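Local structure of MGS-M5 (Unidentified, 4Q3N) at the interface of chains A and B. The protein catalyses the NAD-dependent interconversion of lactate and pyruvate as an L-lactate dehydrogenase of the lactate/malate dehydrogenase family. Numbering follows the deposited sequence. Chains: chain A/B, MGS-M5.

Both contacts belong to one two-fold symmetric interface between chains A and B, and the centres of their C-alpha atoms lie about 15 Å apart. Contact 2 straddles the two-fold: the same residues come from both chains, on helices 13-25 and 232-246. Contact 1 lies to one side and has a twin with the chains exchanged; there the segment around the short 52-54 helix of chain A meets helices 147-161 and 232-246 and the short 165-167 helix of chain B. Helix 232-246 of chain B serves both, through B:Tyr232 and B:Met236, so a shift of this helix would probably be felt in both patches.

Contact 1: the interface of chains A and B. Residues chain A 51-53, 55-58; chain B 151, 154, 164-166, 236.
The segment that follows helix 38-49 in the NAD-binding domain of chain A, with the short 52-54 helix, packs against helices 147-161 and 232-246 and the short 165-167 helix of chain B. B:Arg166 carries much of the contact. Its CG is anti to the carbonyl carbon (chi1 -66°), and a bend at chi3 (-51°) turns the guanidinium toward chain A. B:Asp164 grips that group side-on: NE of B:Arg166 meets carboxylate OD1 at 3.0 Å and NH2 meets OD2 at 2.8 Å, both through syn lone pairs and close to the guanidinium plane. The backbone N of B:Arg166 also binds OD1, but from above the carboxylate plane, so OD1 accepts twice; this backbone bond positions the carboxylate, and the paired NE and NH2 bonds restrain rotation of the guanidinium. Held this way, the guanidinium turns its NH1 edge to the carbonyl O of A:Pro56, which lies in its plane, in a long hydrogen bond of 3.2 Å from NH1, while A:Lys58 CA lies over the rim of one face. Water 1 links NH2 of B:Arg166 to the backbone N of A:Lys58. An alanine in place of B:Arg166 would remove the guanidinium, and with it the bond to A:Pro56 and the water link, and would probably loosen the A:Pro56 to A:Lys58 loop against chain B.

Farther along, the methyl of A:Ala53 faces B:Ala151 CB at 4.0 Å, with B:Arg154 CD and B:Ser165 OG beside it. Water 2 joins A:Ala53 N to the carbonyl O of B:Ala151. B:Met236, bent at chi3 (73°), lays its terminal CE 3.5 Å from A:Gly55 CA. Together these contacts fix the loop of one subunit onto its neighbour and probably help hold the dimer within the tetrameric assembly.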
loop_
_atom_site.group_PDB
_atom_site.type_symbol
_atom_site.label_atom_id
_atom_site.label_comp_id
_atom_site.label_asym_id
_atom_site.label_seq_id
_atom_site.Cartn_x
_atom_site.Cartn_y
_atom_site.Cartn_z
ATOM N N GLY A 51 18.110 1.762 0.191
ATOM C CA GLY A 51 16.888 1.776 1.005
ATOM C C GLY A 51 15.919 0.634 0.616
ATOM O O GLY A 51 14.930 0.372 1.322
ATOM N N LEU A 52 16.215 -0.086 -0.473
ATOM C CA LEU A 52 15.244 -1.072 -1.003
ATOM C C LEU A 52 14.987 -2.219 -0.086
ATOM O O LEU A 52 13.899 -2.792 -0.136
ATOM C CB LEU A 52 15.701 -1.645 -2.392
ATOM C CG LEU A 52 15.393 -0.789 -3.640
ATOM C CD1 LEU A 52 15.956 -1.448 -4.939
ATOM C CD2 LEU A 52 13.877 -0.567 -3.797
ATOM N N ALA A 53 15.967 -2.621 0.731
ATOM C CA ALA A 53 15.676 -3.763 1.581
ATOM C C ALA A 53 14.562 -3.385 2.555
ATOM O O ALA A 53 14.002 -4.260 3.218
ATOM C CB ALA A 53 16.923 -4.235 2.339
ATOM N N GLY A 55 11.923 -1.399 1.495
ATOM C CA GLY A 55 10.974 -0.704 0.644
ATOM C C GLY A 55 9.800 -1.671 0.413
ATOM O O GLY A 55 9.925 -2.849 0.706
ATOM N N PRO A 56 8.706 -1.188 -0.176
ATOM C CA PRO A 56 7.518 -2.060 -0.347
ATOM C C PRO A 56 7.589 -2.944 -1.578
ATOM O O PRO A 56 6.808 -3.874 -1.687
ATOM C CB PRO A 56 6.346 -1.054 -0.507
ATOM C CG PRO A 56 7.023 0.154 -1.193
ATOM C CD PRO A 56 8.422 0.221 -0.502
ATOM N N ARG A 57 8.503 -2.674 -2.488
ATOM C CA ARG A 57 8.525 -3.383 -3.764
ATOM C C ARG A 57 9.919 -3.756 -4.220
ATOM O O ARG A 57 10.838 -2.955 -4.047
ATOM C CB ARG A 57 7.886 -2.531 -4.880
ATOM C CG ARG A 57 7.620 -3.345 -6.180
ATOM C CD ARG A 57 6.952 -2.484 -7.281
ATOM N NE ARG A 57 6.735 -3.246 -8.512
ATOM C CZ ARG A 57 5.886 -2.864 -9.485
ATOM N NH1 ARG A 57 5.214 -1.723 -9.355
ATOM N NH2 ARG A 57 5.706 -3.609 -10.573
ATOM N N LYS A 58 10.069 -4.963 -4.791
ATOM C CA LYS A 58 11.346 -5.339 -5.403
ATOM C C LYS A 58 11.536 -4.395 -6.592
ATOM O O LYS A 58 10.609 -4.213 -7.390
ATOM C CB LYS A 58 11.365 -6.812 -5.839
ATOM C CG LYS A 58 12.655 -7.300 -6.619
ATOM C CD LYS A 58 12.504 -6.992 -8.133
ATOM C CE LYS A 58 13.721 -7.255 -9.011
ATOM N NZ LYS A 58 13.920 -8.684 -9.175
ATOM N N ALA B 151 20.918 -2.837 5.488
ATOM C CA ALA B 151 20.229 -2.783 4.198
ATOM C C ALA B 151 21.219 -2.783 3.045
ATOM O O ALA B 151 20.949 -3.338 1.996
ATOM C CB ALA B 151 19.326 -1.533 4.099
ATOM N N ARG B 154 22.458 -6.392 2.641
ATOM C CA ARG B 154 21.440 -7.209 1.975
ATOM C C ARG B 154 21.384 -6.897 0.484
ATOM O O ARG B 154 21.360 -7.812 -0.356
ATOM C CB ARG B 154 20.071 -6.984 2.625
ATOM C CG ARG B 154 20.087 -7.237 4.123
ATOM C CD ARG B 154 18.799 -6.754 4.750
ATOM N NE ARG B 154 17.724 -7.707 4.546
ATOM C CZ ARG B 154 16.500 -7.557 5.042
ATOM N NH1 ARG B 154 16.207 -6.495 5.782
ATOM N NH2 ARG B 154 15.589 -8.496 4.829
ATOM N N ASP B 164 15.626 -11.673 -4.056
ATOM C CA ASP B 164 15.012 -10.531 -3.375
ATOM C C ASP B 164 15.817 -10.190 -2.107
ATOM O O ASP B 164 16.012 -11.049 -1.244
ATOM C CB ASP B 164 13.553 -10.918 -3.042
ATOM C CG ASP B 164 12.701 -9.745 -2.535
ATOM O OD1 ASP B 164 13.270 -8.744 -2.005
ATOM O OD2 ASP B 164 11.432 -9.855 -2.633
ATOM N N SER B 165 16.323 -8.948 -2.002
ATOM C CA SER B 165 17.151 -8.552 -0.852
ATOM C C SER B 165 16.396 -8.722 0.457
ATOM O O SER B 165 16.984 -8.896 1.550
ATOM C CB SER B 165 17.611 -7.069 -1.004
ATOM O OG SER B 165 16.545 -6.131 -0.917
ATOM N N ARG B 166 15.073 -8.692 0.357
ATOM C CA ARG B 166 14.238 -8.814 1.586
ATOM C C ARG B 166 14.238 -10.266 2.090
ATOM O O ARG B 166 13.797 -10.539 3.192
ATOM C CB ARG B 166 12.812 -8.306 1.319
ATOM C CG ARG B 166 12.833 -6.770 1.022
ATOM C CD ARG B 166 11.527 -6.287 0.414
ATOM N NE ARG B 166 11.111 -7.092 -0.732
ATOM C CZ ARG B 166 9.979 -6.894 -1.383
ATOM N NH1 ARG B 166 9.190 -5.869 -1.047
ATOM N NH2 ARG B 166 9.670 -7.685 -2.391
ATOM N N MET B 236 14.847 5.854 4.397
ATOM C CA MET B 236 13.977 4.647 4.400
ATOM C C MET B 236 14.238 3.730 5.607
ATOM O O MET B 236 13.323 3.045 6.091
ATOM C CB MET B 236 14.175 3.885 3.086
ATOM C CG MET B 236 13.522 4.679 1.903
ATOM S SD MET B 236 13.583 3.829 0.330
ATOM C CE MET B 236 12.304 2.536 0.632
HETATM O O HOH W 1 7.731 -6.654 -4.711
HETATM O O HOH W 2 18.701 -2.366 0.422
#

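Contact 2: the interface of chains A and B. Residues chain A 17, 20-21, 24, 232; chain B 17, 20-21, 24, 232.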
loop_
_atom_site.group_PDB
_atom_site.type_symbol
_atom_site.label_atom_id
_atom_site.label_comp_id
_atom_site.label_asym_id
_atom_site.label_seq_id
_atom_site.Cartn_x
_atom_site.Cartn_y
_atom_site.Cartn_z
ATOM N N SER A 17 13.630 13.508 -6.318
ATOM C CA SER A 17 12.470 13.462 -5.426
ATOM C C SER A 17 11.400 12.581 -6.078
ATOM O O SER A 17 10.785 11.724 -5.448
ATOM C CB SER A 17 11.961 14.876 -5.171
ATOM O OG SER A 17 12.894 15.564 -4.337
ATOM N N TYR A 20 12.677 8.972 -5.721
ATOM C CA TYR A 20 12.581 8.462 -4.356
ATOM C C TYR A 20 11.124 8.203 -4.010
ATOM O O TYR A 20 10.812 7.255 -3.287
ATOM C CB TYR A 20 13.132 9.456 -3.374
ATOM C CG TYR A 20 13.377 8.983 -1.944
ATOM C CD1 TYR A 20 14.122 7.817 -1.661
ATOM C CD2 TYR A 20 12.996 9.780 -0.902
ATOM C CE1 TYR A 20 14.429 7.495 -0.329
ATOM C CE2 TYR A 20 13.306 9.469 0.423
ATOM C CZ TYR A 20 14.034 8.345 0.677
ATOM O OH TYR A 20 14.336 8.128 1.994
ATOM N N ALA A 21 10.249 9.107 -4.432
ATOM C CA ALA A 21 8.820 8.920 -4.152
ATOM C C ALA A 21 8.320 7.627 -4.799
ATOM O O ALA A 21 7.540 6.864 -4.171
ATOM C CB ALA A 21 7.987 10.177 -4.629
ATOM N N ASN A 24 9.458 4.689 -2.709
ATOM C CA ASN A 24 8.661 4.520 -1.504
ATOM C C ASN A 24 7.207 4.091 -1.766
ATOM O O ASN A 24 6.595 3.523 -0.897
ATOM C CB ASN A 24 8.685 5.814 -0.731
ATOM C CG ASN A 24 10.001 5.953 0.047
ATOM O OD1 ASN A 24 10.123 5.357 1.120
ATOM N ND2 ASN A 24 10.996 6.672 -0.514
ATOM N N TYR A 232 9.555 18.564 -3.497
ATOM C CA TYR A 232 8.748 17.443 -2.986
ATOM C C TYR A 232 7.361 17.410 -3.641
ATOM O O TYR A 232 6.830 16.343 -4.046
ATOM C CB TYR A 232 8.643 17.527 -1.450
ATOM C CG TYR A 232 9.986 17.272 -0.760
ATOM C CD1 TYR A 232 10.780 16.201 -1.145
ATOM C CD2 TYR A 232 10.438 18.107 0.263
ATOM C CE1 TYR A 232 12.005 15.958 -0.529
ATOM C CE2 TYR A 232 11.653 17.878 0.888
ATOM C CZ TYR A 232 12.434 16.806 0.476
ATOM O OH TYR A 232 13.665 16.596 1.057
ATOM N N SER B 17 14.315 13.719 3.878
ATOM C CA SER B 17 14.163 12.488 3.100
ATOM C C SER B 17 13.321 11.505 3.920
ATOM O O SER B 17 12.398 10.864 3.424
ATOM C CB SER B 17 15.538 11.917 2.770
ATOM O OG SER B 17 16.169 12.753 1.799
ATOM N N TYR B 20 9.724 12.853 3.766
ATOM C CA TYR B 20 9.092 12.654 2.464
ATOM C C TYR B 20 8.771 11.182 2.273
ATOM O O TYR B 20 7.756 10.836 1.666
ATOM C CB TYR B 20 10.006 13.088 1.354
ATOM C CG TYR B 20 9.412 13.222 -0.045
ATOM C CD1 TYR B 20 8.243 13.974 -0.291
ATOM C CD2 TYR B 20 10.105 12.728 -1.114
ATOM C CE1 TYR B 20 7.810 14.173 -1.612
ATOM C CE2 TYR B 20 9.683 12.931 -2.430
ATOM C CZ TYR B 20 8.558 13.667 -2.649
ATOM O OH TYR B 20 8.231 13.860 -3.964
ATOM N N ALA B 21 9.689 10.320 2.692
ATOM C CA ALA B 21 9.447 8.878 2.557
ATOM C C ALA B 21 8.206 8.475 3.357
ATOM O O ALA B 21 7.373 7.666 2.869
ATOM C CB ALA B 21 10.723 8.053 2.995
ATOM N N ASN B 24 5.119 9.514 1.436
ATOM C CA ASN B 24 4.825 8.620 0.327
ATOM C C ASN B 24 4.389 7.208 0.754
ATOM O O ASN B 24 3.733 6.540 -0.005
ATOM C CB ASN B 24 6.045 8.539 -0.556
ATOM C CG ASN B 24 6.143 9.777 -1.457
ATOM O OD1 ASN B 24 5.457 9.823 -2.480
ATOM N ND2 ASN B 24 6.932 10.796 -1.052
ATOM N N TYR B 232 19.007 9.266 1.003
ATOM C CA TYR B 232 17.828 8.451 0.665
ATOM C C TYR B 232 17.823 7.128 1.442
ATOM O O TYR B 232 16.785 6.666 1.984
ATOM C CB TYR B 232 17.772 8.210 -0.856
ATOM C CG TYR B 232 17.486 9.496 -1.639
ATOM C CD1 TYR B 232 16.472 10.352 -1.234
ATOM C CD2 TYR B 232 18.237 9.832 -2.767
ATOM C CE1 TYR B 232 16.202 11.524 -1.934
ATOM C CE2 TYR B 232 17.980 10.994 -3.476
ATOM C CZ TYR B 232 16.966 11.840 -3.043
ATOM O OH TYR B 232 16.731 13.021 -3.711
HETATM O O HOH W 3 14.757 14.555 -2.672
HETATM O O HOH W 4 15.056 14.493 0.069
#
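Two equivalent aromatic crossings, related by the two-fold axis, form the apolar centre. In one, A:Tyr20 has CG anti to its backbone N (chi1 -168°), and the CD1 edge of B:Tyr232 comes down over the centre of its ring, obliquely rather than flat, with CD1 3.5 Å from A:Tyr20 CG. The opposite face is covered by ND2 of A:Asn24, 3.3 Å above the A:Tyr20 ring plane, so the phenol is clamped between an amide and an aromatic edge. That ND2 also donates to A:Tyr20 O at 2.8 Å, reaching the carbonyl from above its plane (42° out of it), which would hold the amide in place over the ring. At one end of the patch, on the axis, the CB atoms of A:Asn24 and B:Asn24 meet at 3.8 Å, and the methyl of each Ala21 lies against the partner's Asn24 amide.

At the tip, A:Tyr20 OH donates to the backbone carbonyl O of B:Tyr232 at 2.9 Å, in the carbonyl plane and on a lone pair (121° at the oxygen). Beside it, the CE2 edge of the A:Tyr20 ring meets B:Ser17 O in plane, 3.4 Å from CE2. The polar rim at the other end is a water pair: water 3 bridges A:Ser17 OG and B:Tyr232 OH, water 4 bridges B:Ser17 OG and A:Tyr232 OH, and the waters lie 2.8 Å apart. The reciprocal packing and bonding tie helices 13-25 and 232-246 across the axis and probably help stabilise the dimer.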